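Local structure of angiotensin-converting enzyme (Anopheles gambiae, 6S1Y) at residues 19-22 with 23-27; 208-211 with 212-215; 501-504 with 505-509; 551-554 with 555-558; 570-573 with 574-578. The protein probably acts as a zinc-dependent peptidase of the angiotensin-converting enzyme family, trimming short peptides in the malaria mosquito. One frame throughout, in Å; residues are numbered along the deposited sequence. Where two conformers were deposited one is given.

The five contacts, each a turn of helix or a helix end, follow one another along the chain. Interaction 1, on helix 12-42, stands apart, touching none of the others; the nearest is interaction 4, centres about 23 Å apart. The others gather around helix 495-514, which carries interaction 3. Val502 CG2 meets Val210 CG1 of interaction 2 at 3.7 Å, tying in helix 203-233. Met558 CE of interaction 4 lies 3.8 Å from Phe507 CE1, and Ile572 CD1 of interaction 5 lies 3.6 Å from Phe505 CE1. Interactions 2 and 5 also touch directly, through Ile214 and Leu573. A buried turn of helix 495-514, whose Tyr501 approaches the bound ligand, is thus packed by three other helices.

Interaction 1 (19-22 with 23-27); sequences VEWI and EQRYQ
Tyr26 N donates to Ile22 O at 2.8 Å, almost straight at 176° and nearly in line with the C=O bond. This is the regular i to i+4 pattern of an alpha helix, here the long N-terminal helix 12-42; in relatives of this family the N-terminal helices form a lid over the substrate channel. One residue earlier, Arg25 N reaches Trp21 O at 3.2 Å, whereas the bond from Gln24 N to Glu20 O is weak. On the more exposed side the first torsion of Arg25 and a bend at the second bring CD 3.5 Å above the plane of the Trp21 indole, near the rim; a further bend at the third turns the guanidinium. The guanidinium plane is turned 33° from that of the indole; its NH1 makes a salt bridge with Glu69 of helix 46-70, but the buried NE has no partner in the model. Toward the interior, Ile22 packs on Val66 and Leu70. Glu23, its chain extended beyond CG, runs alongside Val19 and ends in a salt bridge from OE2 to Arg86 NE, linking the helix to helix 81-90. Its other oxygen, OE1, lies 4.0 Å from Glu20 CG, and the two carboxylate planes are turned 32° apart.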
loop_
_atom_site.group_PDB
_atom_site.type_symbol
_atom_site.label_atom_id
_atom_site.label_comp_id
_atom_site.label_asym_id
_atom_site.label_seq_id
_atom_site.Cartn_x
_atom_site.Cartn_y
_atom_site.Cartn_z
ATOM N N VAL A 19 0.405 -15.338 -31.053
ATOM C CA VAL A 19 0.244 -14.687 -29.759
ATOM C C VAL A 19 0.007 -13.198 -29.959
ATOM O O VAL A 19 -0.721 -12.569 -29.186
ATOM C CB VAL A 19 1.459 -14.947 -28.845
ATOM C CG1 VAL A 19 1.800 -16.436 -28.790
ATOM C CG2 VAL A 19 2.655 -14.136 -29.300
ATOM N N GLU A 20 0.602 -12.612 -31.000
ATOM C CA GLU A 20 0.386 -11.195 -31.270
ATOM C C GLU A 20 -1.083 -10.909 -31.560
ATOM O O GLU A 20 -1.613 -9.877 -31.140
ATOM C CB GLU A 20 1.266 -10.747 -32.433
ATOM C CG GLU A 20 1.803 -9.331 -32.301
ATOM C CD GLU A 20 3.005 -9.079 -33.202
ATOM O OE1 GLU A 20 3.066 -8.004 -33.839
ATOM O OE2 GLU A 20 3.888 -9.965 -33.275
ATOM N N TRP A 21 -1.762 -11.812 -32.272
ATOM C CA TRP A 21 -3.200 -11.657 -32.470
ATOM C C TRP A 21 -3.954 -11.933 -31.175
ATOM O O TRP A 21 -4.958 -11.275 -30.878
ATOM C CB TRP A 21 -3.690 -12.584 -33.588
ATOM C CG TRP A 21 -5.194 -12.763 -33.635
ATOM C CD1 TRP A 21 -5.883 -13.948 -33.621
ATOM C CD2 TRP A 21 -6.187 -11.727 -33.689
ATOM N NE1 TRP A 21 -7.237 -13.711 -33.670
ATOM C CE2 TRP A 21 -7.450 -12.357 -33.709
ATOM C CE3 TRP A 21 -6.129 -10.328 -33.719
ATOM C CZ2 TRP A 21 -8.645 -11.635 -33.763
ATOM C CZ3 TRP A 21 -7.315 -9.613 -33.772
ATOM C CH2 TRP A 21 -8.556 -10.269 -33.795
ATOM N N ILE A 22 -3.483 -12.907 -30.394
ATOM C CA ILE A 22 -4.090 -13.178 -29.096
ATOM C C ILE A 22 -3.914 -11.978 -28.171
ATOM O O ILE A 22 -4.855 -11.565 -27.485
ATOM C CB ILE A 22 -3.494 -14.463 -28.490
ATOM C CG1 ILE A 22 -3.831 -15.670 -29.376
ATOM C CG2 ILE A 22 -4.017 -14.670 -27.082
ATOM C CD1 ILE A 22 -3.257 -16.992 -28.893
ATOM N N GLU A 23 -2.714 -11.388 -28.156
ATOM C CA GLU A 23 -2.443 -10.250 -27.288
ATOM C C GLU A 23 -3.448 -9.123 -27.499
ATOM O O GLU A 23 -3.929 -8.521 -26.532
ATOM C CB GLU A 23 -1.023 -9.729 -27.529
ATOM C CG GLU A 23 0.074 -10.604 -26.946
ATOM C CD GLU A 23 1.463 -10.186 -27.399
ATOM O OE1 GLU A 23 1.577 -9.308 -28.286
ATOM O OE2 GLU A 23 2.443 -10.742 -26.863
ATOM N N GLN A 24 -3.766 -8.808 -28.754
ATOM C CA GLN A 24 -4.696 -7.716 -29.016
ATOM C C GLN A 24 -6.104 -8.084 -28.575
ATOM O O GLN A 24 -6.835 -7.245 -28.040
ATOM C CB GLN A 24 -4.677 -7.349 -30.498
ATOM C CG GLN A 24 -3.282 -7.148 -31.087
ATOM C CD GLN A 24 -2.480 -6.052 -30.392
ATOM O OE1 GLN A 24 -3.041 -5.089 -29.854
ATOM N NE2 GLN A 24 -1.155 -6.195 -30.402
ATOM N N ARG A 25 -6.505 -9.334 -28.802
ATOM C CA ARG A 25 -7.774 -9.823 -28.277
ATOM C C ARG A 25 -7.830 -9.655 -26.761
ATOM O O ARG A 25 -8.758 -9.036 -26.225
ATOM C CB ARG A 25 -7.949 -11.290 -28.685
ATOM C CG ARG A 25 -9.365 -11.729 -28.996
ATOM C CD ARG A 25 -9.390 -12.652 -30.214
ATOM N NE ARG A 25 -8.622 -13.878 -30.010
ATOM C CZ ARG A 25 -9.062 -14.938 -29.336
ATOM N NH1 ARG A 25 -8.294 -16.008 -29.212
ATOM N NH2 ARG A 25 -10.268 -14.932 -28.778
ATOM N N TYR A 26 -6.823 -10.183 -26.056
ATOM C CA TYR A 26 -6.765 -10.079 -24.596
ATOM C C TYR A 26 -6.831 -8.623 -24.152
ATOM O O TYR A 26 -7.614 -8.262 -23.271
ATOM C CB TYR A 26 -5.473 -10.753 -24.105
ATOM C CG TYR A 26 -5.388 -11.172 -22.652
ATOM C CD1 TYR A 26 -5.777 -12.442 -22.250
ATOM C CD2 TYR A 26 -4.852 -10.320 -21.690
ATOM C CE1 TYR A 26 -5.670 -12.838 -20.921
ATOM C CE2 TYR A 26 -4.744 -10.704 -20.361
ATOM C CZ TYR A 26 -5.149 -11.965 -19.984
ATOM O OH TYR A 26 -5.039 -12.364 -18.667
ATOM N N GLN A 27 -6.036 -7.762 -24.783
ATOM C CA GLN A 27 -5.959 -6.370 -24.357
ATOM C C GLN A 27 -7.305 -5.660 -24.461
ATOM O O GLN A 27 -7.670 -4.865 -23.581
ATOM C CB GLN A 27 -4.906 -5.642 -25.189
ATOM C CG GLN A 27 -4.850 -4.162 -24.942
ATOM C CD GLN A 27 -3.652 -3.518 -25.600
ATOM O OE1 GLN A 27 -2.783 -4.197 -26.140
ATOM N NE2 GLN A 27 -3.593 -2.200 -25.545
#

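Interaction 2 (208-211 with 212-215); sequences DDVI and EQIR
Asp208 O receives Glu212 N at 3.1 Å, and the carboxylate of Asp208 turns away from this turn to Tyr436 OH. Asp209 O takes two donors from the same glutamine: Gln213 N at 3.2 Å and, more weakly, the side-chain Gln213 NE2 at 3.4 Å. With CG opposite the carbonyl carbon (chi1 -62°) and the chain extended beyond it, Gln213 runs back along the helix to Asp209 O. Val210 O accepts from Ile214 N at 2.9 Å, and beside this bond Val210 CG1 and Ile214 CG1 lie 4.1 Å apart, their side chains pointing the same way. Ile211 O closes the series with a weak, bent bond from Arg215 N. Arg215 then reaches back to Glu212 side-on: NH1 at 2.9 Å and NE at 3.0 Å both hold Glu212 OE2 from one face of the carboxylate, while NH2 pairs with Glu219. Polar pairs on one flank and Val210, Ile211 and Ile214 packed against neighbouring helices on the other make this a typical amphipathic alpha helix of the mainly helical angiotensin-converting enzyme fold.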
loop_
_atom_site.group_PDB
_atom_site.type_symbol
_atom_site.label_atom_id
_atom_site.label_comp_id
_atom_site.label_asym_id
_atom_site.label_seq_id
_atom_site.Cartn_x
_atom_site.Cartn_y
_atom_site.Cartn_z
ATOM N N ASP A 208 10.121 -13.181 6.522
ATOM C CA ASP A 208 10.387 -13.452 7.934
ATOM C C ASP A 208 11.761 -12.920 8.342
ATOM O O ASP A 208 11.924 -12.351 9.425
ATOM C CB ASP A 208 10.308 -14.955 8.215
ATOM C CG ASP A 208 8.916 -15.541 8.000
ATOM O OD1 ASP A 208 7.917 -14.794 7.823
ATOM O OD2 ASP A 208 8.814 -16.790 8.012
ATOM N N ASP A 209 12.771 -13.090 7.496
ATOM C CA ASP A 209 14.096 -12.608 7.875
ATOM C C ASP A 209 14.132 -11.088 7.977
ATOM O O ASP A 209 14.823 -10.540 8.843
ATOM C CB ASP A 209 15.150 -13.078 6.879
ATOM C CG ASP A 209 15.350 -14.569 6.906
ATOM O OD1 ASP A 209 14.838 -15.245 7.837
ATOM O OD2 ASP A 209 16.024 -15.061 5.978
ATOM N N VAL A 210 13.415 -10.375 7.101
ATOM C CA VAL A 210 13.412 -8.920 7.206
ATOM C C VAL A 210 12.696 -8.483 8.482
ATOM O O VAL A 210 13.146 -7.564 9.180
ATOM C CB VAL A 210 12.788 -8.282 5.952
ATOM C CG1 VAL A 210 12.581 -6.809 6.170
ATOM C CG2 VAL A 210 13.688 -8.549 4.732
ATOM N N ILE A 211 11.585 -9.141 8.817
ATOM C CA ILE A 211 10.857 -8.790 10.039
ATOM C C ILE A 211 11.756 -8.940 11.257
ATOM O O ILE A 211 11.728 -8.104 12.166
ATOM C CB ILE A 211 9.590 -9.645 10.184
ATOM C CG1 ILE A 211 8.430 -9.006 9.426
ATOM C CG2 ILE A 211 9.207 -9.778 11.647
ATOM C CD1 ILE A 211 7.943 -7.651 10.029
ATOM N N GLU A 212 12.578 -9.996 11.295
ATOM C CA GLU A 212 13.442 -10.190 12.451
ATOM C C GLU A 212 14.550 -9.151 12.514
ATOM O O GLU A 212 14.973 -8.780 13.612
ATOM C CB GLU A 212 14.036 -11.605 12.444
ATOM C CG GLU A 212 14.876 -11.927 13.694
ATOM C CD GLU A 212 14.140 -11.655 15.019
ATOM O OE1 GLU A 212 12.880 -11.777 15.089
ATOM O OE2 GLU A 212 14.842 -11.297 15.988
ATOM N N GLN A 213 15.030 -8.661 11.365
ATOM C CA GLN A 213 16.056 -7.618 11.391
ATOM C C GLN A 213 15.474 -6.272 11.791
ATOM O O GLN A 213 16.152 -5.465 12.424
ATOM C CB GLN A 213 16.726 -7.473 10.028
ATOM C CG GLN A 213 17.454 -8.706 9.532
ATOM C CD GLN A 213 17.992 -8.493 8.140
ATOM O OE1 GLN A 213 19.003 -7.817 7.959
ATOM N NE2 GLN A 213 17.299 -9.020 7.142
ATOM N N ILE A 214 14.231 -6.005 11.386
ATOM C CA ILE A 214 13.514 -4.787 11.757
ATOM C C ILE A 214 13.125 -4.775 13.240
ATOM O O ILE A 214 13.127 -3.716 13.879
ATOM C CB ILE A 214 12.289 -4.701 10.826
ATOM C CG1 ILE A 214 12.759 -4.357 9.409
ATOM C CG2 ILE A 214 11.240 -3.729 11.316
ATOM C CD1 ILE A 214 13.671 -3.202 9.360
ATOM N N ARG A 215 12.827 -5.939 13.812
ATOM C CA ARG A 215 12.186 -6.002 15.125
ATOM C C ARG A 215 12.904 -5.201 16.205
ATOM O O ARG A 215 12.225 -4.464 16.936
ATOM C CB ARG A 215 12.036 -7.476 15.541
ATOM C CG ARG A 215 11.320 -7.683 16.869
ATOM C CD ARG A 215 11.460 -9.135 17.427
ATOM N NE ARG A 215 12.861 -9.556 17.453
ATOM C CZ ARG A 215 13.752 -9.134 18.356
ATOM N NH1 ARG A 215 15.008 -9.548 18.288
ATOM N NH2 ARG A 215 13.392 -8.295 19.315
#

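Interaction 3 (501-504 with 505-509); sequences YVIQ and FQFHR
Tyr501 O sits in the plane of the Phe505 ring at its edge, only 2.9 Å from CD1, in the tightest part of this buried turn. Phe505 N bonds instead to Val502 O at 3.2 Å, from above the carbonyl plane, an i to i+3 bond as in a 3-10 turn. The i to i+4 pattern resumes with Phe507 N to Ile503 O at 2.9 Å and His508 N to Gln504 O at 2.8 Å. Ile503, with CG1 between the backbone N and the carbonyl carbon (chi1 69°), lies alongside Phe507, and Ile503 CD1 is 3.8 Å from Phe507 CE2. Contacts are looser at Val502, whose CG1 is 4.2 Å from Gln506 OE1; that amide is held by Ser568 N and Lys566 O. The partly exposed Arg509 makes no side-chain contact with 501-504. Outside, Gln504 NE2 bonds Asp389 and the Phe505 ring meets Tyr575 edge-to-face. At the N-terminal end of the turn the Tyr501 side chain comes within about 5 Å of the bound ligand, so this core helix borders the zinc peptidase active site.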
loop_
_atom_site.group_PDB
_atom_site.type_symbol
_atom_site.label_atom_id
_atom_site.label_comp_id
_atom_site.label_asym_id
_atom_site.label_seq_id
_atom_site.Cartn_x
_atom_site.Cartn_y
_atom_site.Cartn_z
ATOM N N TYR A 501 8.155 -1.339 1.043
ATOM C CA TYR A 501 8.778 -0.580 2.123
ATOM C C TYR A 501 10.216 -1.024 2.372
ATOM O O TYR A 501 11.019 -0.219 2.853
ATOM C CB TYR A 501 7.920 -0.667 3.388
ATOM C CG TYR A 501 6.926 0.474 3.464
ATOM C CD1 TYR A 501 5.927 0.613 2.507
ATOM C CD2 TYR A 501 7.005 1.432 4.468
ATOM C CE1 TYR A 501 5.026 1.665 2.545
ATOM C CE2 TYR A 501 6.089 2.503 4.514
ATOM C CZ TYR A 501 5.120 2.610 3.539
ATOM O OH TYR A 501 4.226 3.641 3.570
ATOM N N VAL A 502 10.579 -2.245 1.994
ATOM C CA VAL A 502 11.984 -2.640 1.993
ATOM C C VAL A 502 12.714 -2.095 0.757
ATOM O O VAL A 502 13.706 -1.365 0.869
ATOM C CB VAL A 502 12.113 -4.171 2.060
ATOM C CG1 VAL A 502 13.604 -4.561 2.021
ATOM C CG2 VAL A 502 11.418 -4.734 3.286
ATOM N N ILE A 503 12.253 -2.468 -0.444
ATOM C CA ILE A 503 13.062 -2.182 -1.633
ATOM C C ILE A 503 13.076 -0.702 -1.955
ATOM O O ILE A 503 14.024 -0.214 -2.581
ATOM C CB ILE A 503 12.593 -2.965 -2.882
ATOM C CG1 ILE A 503 11.235 -2.470 -3.370
ATOM C CG2 ILE A 503 12.554 -4.435 -2.578
ATOM C CD1 ILE A 503 10.695 -3.285 -4.518
ATOM N N GLN A 504 12.045 0.044 -1.558
ATOM C CA GLN A 504 12.073 1.462 -1.883
ATOM C C GLN A 504 13.313 2.136 -1.305
ATOM O O GLN A 504 13.775 3.155 -1.846
ATOM C CB GLN A 504 10.806 2.174 -1.413
ATOM C CG GLN A 504 10.683 2.409 0.090
ATOM C CD GLN A 504 9.323 3.046 0.457
ATOM O OE1 GLN A 504 9.269 4.137 0.993
ATOM N NE2 GLN A 504 8.240 2.347 0.153
ATOM N N PHE A 505 13.876 1.610 -0.213
ATOM C CA PHE A 505 15.094 2.229 0.311
ATOM C C PHE A 505 16.317 1.799 -0.494
ATOM O O PHE A 505 17.296 2.548 -0.584
ATOM C CB PHE A 505 15.253 1.912 1.810
ATOM C CG PHE A 505 14.195 2.571 2.670
ATOM C CD1 PHE A 505 12.983 1.939 2.926
ATOM C CD2 PHE A 505 14.400 3.835 3.189
ATOM C CE1 PHE A 505 12.001 2.568 3.696
ATOM C CE2 PHE A 505 13.418 4.465 3.952
ATOM C CZ PHE A 505 12.226 3.832 4.195
ATOM N N GLN A 506 16.275 0.600 -1.088
ATOM C CA GLN A 506 17.303 0.216 -2.054
ATOM C C GLN A 506 17.253 1.110 -3.289
ATOM O O GLN A 506 18.288 1.586 -3.757
ATOM C CB GLN A 506 17.128 -1.254 -2.427
ATOM C CG GLN A 506 17.268 -2.192 -1.239
ATOM C CD GLN A 506 17.113 -3.634 -1.601
ATOM O OE1 GLN A 506 16.077 -4.260 -1.317
ATOM N NE2 GLN A 506 18.141 -4.204 -2.208
ATOM N N PHE A 507 16.053 1.371 -3.812
ATOM C CA PHE A 507 15.888 2.265 -4.957
ATOM C C PHE A 507 16.331 3.684 -4.600
ATOM O O PHE A 507 17.061 4.334 -5.360
ATOM C CB PHE A 507 14.424 2.270 -5.410
ATOM C CG PHE A 507 13.919 0.943 -5.950
ATOM C CD1 PHE A 507 14.788 -0.055 -6.342
ATOM C CD2 PHE A 507 12.563 0.729 -6.104
ATOM C CE1 PHE A 507 14.308 -1.242 -6.868
ATOM C CE2 PHE A 507 12.073 -0.460 -6.624
ATOM C CZ PHE A 507 12.942 -1.448 -7.004
ATOM N N HIS A 508 15.885 4.187 -3.443
ATOM C CA HIS A 508 16.264 5.530 -3.008
ATOM C C HIS A 508 17.776 5.671 -2.891
ATOM O O HIS A 508 18.344 6.696 -3.286
ATOM C CB HIS A 508 15.591 5.831 -1.669
ATOM C CG HIS A 508 15.941 7.163 -1.069
ATOM N ND1 HIS A 508 15.559 8.356 -1.633
ATOM C CD2 HIS A 508 16.581 7.482 0.080
ATOM C CE1 HIS A 508 15.955 9.355 -0.869
ATOM N NE2 HIS A 508 16.585 8.852 0.174
ATOM N N ARG A 509 18.441 4.668 -2.322
ATOM C CA ARG A 509 19.887 4.735 -2.161
ATOM C C ARG A 509 20.575 4.811 -3.517
ATOM O O ARG A 509 21.505 5.606 -3.704
ATOM C CB ARG A 509 20.380 3.518 -1.384
ATOM C CG ARG A 509 21.912 3.403 -1.282
ATOM C CD ARG A 509 22.348 2.359 -0.271
ATOM N NE ARG A 509 21.968 1.015 -0.669
ATOM C CZ ARG A 509 22.160 -0.068 0.074
ATOM N NH1 ARG A 509 22.738 0.038 1.271
ATOM N NH2 ARG A 509 21.773 -1.255 -0.376
#

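Interaction 4 (551-554 with 555-558); sequences SKPW and PDAM
Pro553 O takes two weak bonds, from Asp556 N at 3.0 Å and from Ala557 N at 3.4 Å, at the start of helix 554-562. Pro553 is the N-cap residue of this helix N-terminus, and the shared acceptor gathers two amides of the first turn. Pro555 N has no hydrogen to give, but a first-turn amide has no helical acceptor four residues back, so the proline costs the helix no i to i+4 bond. The regular pattern then sets in: Met558 N donates to Trp554 O at 2.9 Å, nearly in line with the C=O bond. Two polar side-chain atoms are satisfied from outside the turn: Trp554 NE1 donates to Tyr198 O, and Asp556 OD1 forms a salt bridge with Arg565 NH1. Asp556 OD2 lies alongside the Pro553 ring, 3.7 Å from CD. Trp554 carries most of the packing. Its CG stands between the backbone N and the carbonyl carbon (chi1 68°), which folds the indole over Pro555 in a CH-pi contact: Pro555 CD lies 3.6 Å from the centroid of the five-membered ring, 21° off the normal. Phe383 of helix 381-395 packs against Trp554, Ala557 and Met558. At the edge of the six-membered ring, near its plane, Met558 SD lies 4.1 Å from Trp554 CZ3.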
loop_
_atom_site.group_PDB
_atom_site.type_symbol
_atom_site.label_atom_id
_atom_site.label_comp_id
_atom_site.label_asym_id
_atom_site.label_seq_id
_atom_site.Cartn_x
_atom_site.Cartn_y
_atom_site.Cartn_z
ATOM N N SER A 551 8.476 -7.720 -18.294
ATOM C CA SER A 551 9.063 -8.516 -19.367
ATOM C C SER A 551 10.268 -9.312 -18.906
ATOM O O SER A 551 10.594 -10.331 -19.521
ATOM C CB SER A 551 9.470 -7.619 -20.529
ATOM O OG SER A 551 10.480 -6.709 -20.142
ATOM N N LYS A 552 10.919 -8.893 -17.828
ATOM C CA LYS A 552 12.016 -9.668 -17.267
ATOM C C LYS A 552 11.715 -10.088 -15.827
ATOM O O LYS A 552 10.931 -9.433 -15.123
ATOM C CB LYS A 552 13.322 -8.859 -17.304
ATOM C CG LYS A 552 13.678 -8.376 -18.697
ATOM C CD LYS A 552 15.102 -7.847 -18.767
ATOM C CE LYS A 552 15.618 -7.823 -20.210
ATOM N NZ LYS A 552 16.864 -7.003 -20.338
ATOM N N PRO A 553 12.313 -11.190 -15.374
ATOM C CA PRO A 553 12.282 -11.518 -13.940
ATOM C C PRO A 553 12.756 -10.335 -13.111
ATOM O O PRO A 553 13.670 -9.603 -13.508
ATOM C CB PRO A 553 13.252 -12.701 -13.824
ATOM C CG PRO A 553 13.260 -13.314 -15.189
ATOM C CD PRO A 553 13.066 -12.187 -16.158
ATOM N N TRP A 554 12.150 -10.168 -11.933
ATOM C CA TRP A 554 12.301 -8.900 -11.236
ATOM C C TRP A 554 13.724 -8.670 -10.737
ATOM O O TRP A 554 14.134 -7.513 -10.601
ATOM C CB TRP A 554 11.278 -8.792 -10.094
ATOM C CG TRP A 554 11.463 -9.706 -8.952
ATOM C CD1 TRP A 554 10.748 -10.846 -8.676
ATOM C CD2 TRP A 554 12.403 -9.553 -7.884
ATOM N NE1 TRP A 554 11.211 -11.425 -7.520
ATOM C CE2 TRP A 554 12.214 -10.641 -7.004
ATOM C CE3 TRP A 554 13.385 -8.596 -7.584
ATOM C CZ2 TRP A 554 12.979 -10.804 -5.849
ATOM C CZ3 TRP A 554 14.140 -8.760 -6.448
ATOM C CH2 TRP A 554 13.938 -9.863 -5.590
ATOM N N PRO A 555 14.524 -9.708 -10.487
ATOM C CA PRO A 555 15.925 -9.427 -10.121
ATOM C C PRO A 555 16.656 -8.650 -11.200
ATOM O O PRO A 555 17.428 -7.739 -10.885
ATOM C CB PRO A 555 16.523 -10.823 -9.889
ATOM C CG PRO A 555 15.362 -11.675 -9.554
ATOM C CD PRO A 555 14.222 -11.148 -10.390
ATOM N N ASP A 556 16.394 -8.954 -12.476
ATOM C CA ASP A 556 17.040 -8.205 -13.554
ATOM C C ASP A 556 16.541 -6.771 -13.596
ATOM O O ASP A 556 17.324 -5.841 -13.816
ATOM C CB ASP A 556 16.801 -8.899 -14.899
ATOM C CG ASP A 556 17.334 -10.327 -14.923
ATOM O OD1 ASP A 556 18.508 -10.552 -14.541
ATOM O OD2 ASP A 556 16.565 -11.231 -15.305
ATOM N N ALA A 557 15.249 -6.560 -13.368
ATOM C CA ALA A 557 14.748 -5.187 -13.312
ATOM C C ALA A 557 15.418 -4.408 -12.182
ATOM O O ALA A 557 15.804 -3.243 -12.362
ATOM C CB ALA A 557 13.230 -5.188 -13.144
ATOM N N MET A 558 15.578 -5.033 -11.011
ATOM C CA MET A 558 16.217 -4.334 -9.903
ATOM C C MET A 558 17.670 -4.008 -10.224
ATOM O O MET A 558 18.118 -2.871 -10.047
ATOM C CB MET A 558 16.146 -5.176 -8.636
ATOM C CG MET A 558 16.914 -4.554 -7.472
ATOM S SD MET A 558 16.652 -5.493 -5.976
ATOM C CE MET A 558 15.195 -4.659 -5.376
#

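Interaction 5 (570-573 with 574-578); sequences DAIL and EYFDP
Glu574 N to Asp570 O and Tyr575 N to Ala571 O, both 2.9 Å, are the first of three i to i+4 backbone bonds in this short helix. Phe576 N follows to Ile572 O at 3.1 Å. The series stops there: Asp577 N, though near Leu573 O, is badly angled for it and binds Glu574 O at 3.2 Å. The apolar contact is between Ile572 and Phe576, which cross at a slant. Ile572 CG1, opposite the backbone N (chi1 -172°), reaches the edge of the Phe576 ring in its plane, 3.8 Å from CD2. Between the rings, Tyr575 CD1 lies 3.6 Å above the centre of the Phe576 ring, a T-shaped (edge-to-face) contact of neighbouring rings. Ala424 of helix 414-429 packs against both aromatics. Among the charged groups, Glu574 OE2 bonds Tyr518 OH and OE1 makes a long, weak ion pair with Arg509 NH1, while Asp577 OD1 is held by Gln581 NE2. Phe576 leaves helical geometry and is also the N-cap of helix 577-590, whose first turn holds Pro578; the arrangement is a break between consecutive helices, with Phe576 as the single non-helical residue between helix 570-575 and helix 577-590.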
loop_
_atom_site.group_PDB
_atom_site.type_symbol
_atom_site.label_atom_id
_atom_site.label_comp_id
_atom_site.label_asym_id
_atom_site.label_seq_id
_atom_site.Cartn_x
_atom_site.Cartn_y
_atom_site.Cartn_z
ATOM N N ASP A 570 19.314 -3.973 4.182
ATOM C CA ASP A 570 20.499 -3.168 4.470
ATOM C C ASP A 570 20.179 -1.684 4.361
ATOM O O ASP A 570 20.468 -0.902 5.278
ATOM C CB ASP A 570 21.628 -3.570 3.503
ATOM C CG ASP A 570 22.892 -2.715 3.644
ATOM O OD1 ASP A 570 23.029 -1.964 4.637
ATOM O OD2 ASP A 570 23.763 -2.820 2.742
ATOM N N ALA A 571 19.539 -1.289 3.257
ATOM C CA ALA A 571 19.286 0.124 2.992
ATOM C C ALA A 571 18.403 0.741 4.068
ATOM O O ALA A 571 18.711 1.812 4.601
ATOM C CB ALA A 571 18.650 0.305 1.609
ATOM N N ILE A 572 17.305 0.073 4.412
ATOM C CA ILE A 572 16.369 0.662 5.371
ATOM C C ILE A 572 16.940 0.647 6.786
ATOM O O ILE A 572 16.695 1.578 7.556
ATOM C CB ILE A 572 14.996 -0.046 5.310
ATOM C CG1 ILE A 572 13.997 0.716 6.175
ATOM C CG2 ILE A 572 15.080 -1.486 5.755
ATOM C CD1 ILE A 572 12.593 0.117 6.198
ATOM N N LEU A 573 17.731 -0.364 7.151
ATOM C CA LEU A 573 18.408 -0.316 8.450
ATOM C C LEU A 573 19.435 0.805 8.512
ATOM O O LEU A 573 19.602 1.431 9.565
ATOM C CB LEU A 573 19.087 -1.653 8.758
ATOM C CG LEU A 573 18.111 -2.812 8.973
ATOM C CD1 LEU A 573 18.851 -4.158 9.099
ATOM C CD2 LEU A 573 17.262 -2.543 10.200
ATOM N N GLU A 574 20.119 1.103 7.398
ATOM C CA GLU A 574 21.025 2.256 7.377
ATOM C C GLU A 574 20.247 3.555 7.528
ATOM O O GLU A 574 20.688 4.474 8.235
ATOM C CB GLU A 574 21.839 2.277 6.073
ATOM C CG GLU A 574 22.834 3.450 5.961
ATOM C CD GLU A 574 23.561 3.530 4.599
ATOM O OE1 GLU A 574 23.482 2.575 3.785
ATOM O OE2 GLU A 574 24.205 4.583 4.343
ATOM N N TYR A 575 19.103 3.655 6.842
ATOM C CA TYR A 575 18.312 4.880 6.878
ATOM C C TYR A 575 17.921 5.231 8.303
ATOM O O TYR A 575 18.009 6.395 8.720
ATOM C CB TYR A 575 17.063 4.697 6.000
ATOM C CG TYR A 575 16.193 5.918 5.843
ATOM C CD1 TYR A 575 15.206 6.210 6.779
ATOM C CD2 TYR A 575 16.326 6.751 4.747
ATOM C CE1 TYR A 575 14.388 7.317 6.643
ATOM C CE2 TYR A 575 15.512 7.880 4.595
ATOM C CZ TYR A 575 14.538 8.149 5.556
ATOM O OH TYR A 575 13.722 9.237 5.444
ATOM N N PHE A 576 17.488 4.226 9.063
ATOM C CA PHE A 576 17.032 4.403 10.434
ATOM C C PHE A 576 18.100 4.092 11.482
ATOM O O PHE A 576 17.761 3.927 12.653
ATOM C CB PHE A 576 15.806 3.526 10.712
ATOM C CG PHE A 576 14.578 3.991 10.020
ATOM C CD1 PHE A 576 13.984 5.176 10.376
ATOM C CD2 PHE A 576 14.037 3.262 8.975
ATOM C CE1 PHE A 576 12.869 5.616 9.713
ATOM C CE2 PHE A 576 12.918 3.710 8.306
ATOM C CZ PHE A 576 12.339 4.870 8.672
ATOM N N ASP A 577 19.374 4.001 11.106
ATOM C CA ASP A 577 20.321 3.684 12.175
ATOM C C ASP A 577 20.493 4.858 13.137
ATOM O O ASP A 577 20.592 4.629 14.344
ATOM C CB ASP A 577 21.687 3.258 11.633
ATOM C CG ASP A 577 22.626 2.787 12.751
ATOM O OD1 ASP A 577 22.411 1.684 13.322
ATOM O OD2 ASP A 577 23.541 3.562 13.103
ATOM N N PRO A 578 20.567 6.111 12.671
ATOM C CA PRO A 578 20.705 7.213 13.644
ATOM C C PRO A 578 19.535 7.281 14.619
ATOM O O PRO A 578 19.728 7.554 15.814
ATOM C CB PRO A 578 20.803 8.465 12.755
ATOM C CG PRO A 578 21.304 7.949 11.417
ATOM C CD PRO A 578 20.674 6.581 11.271
#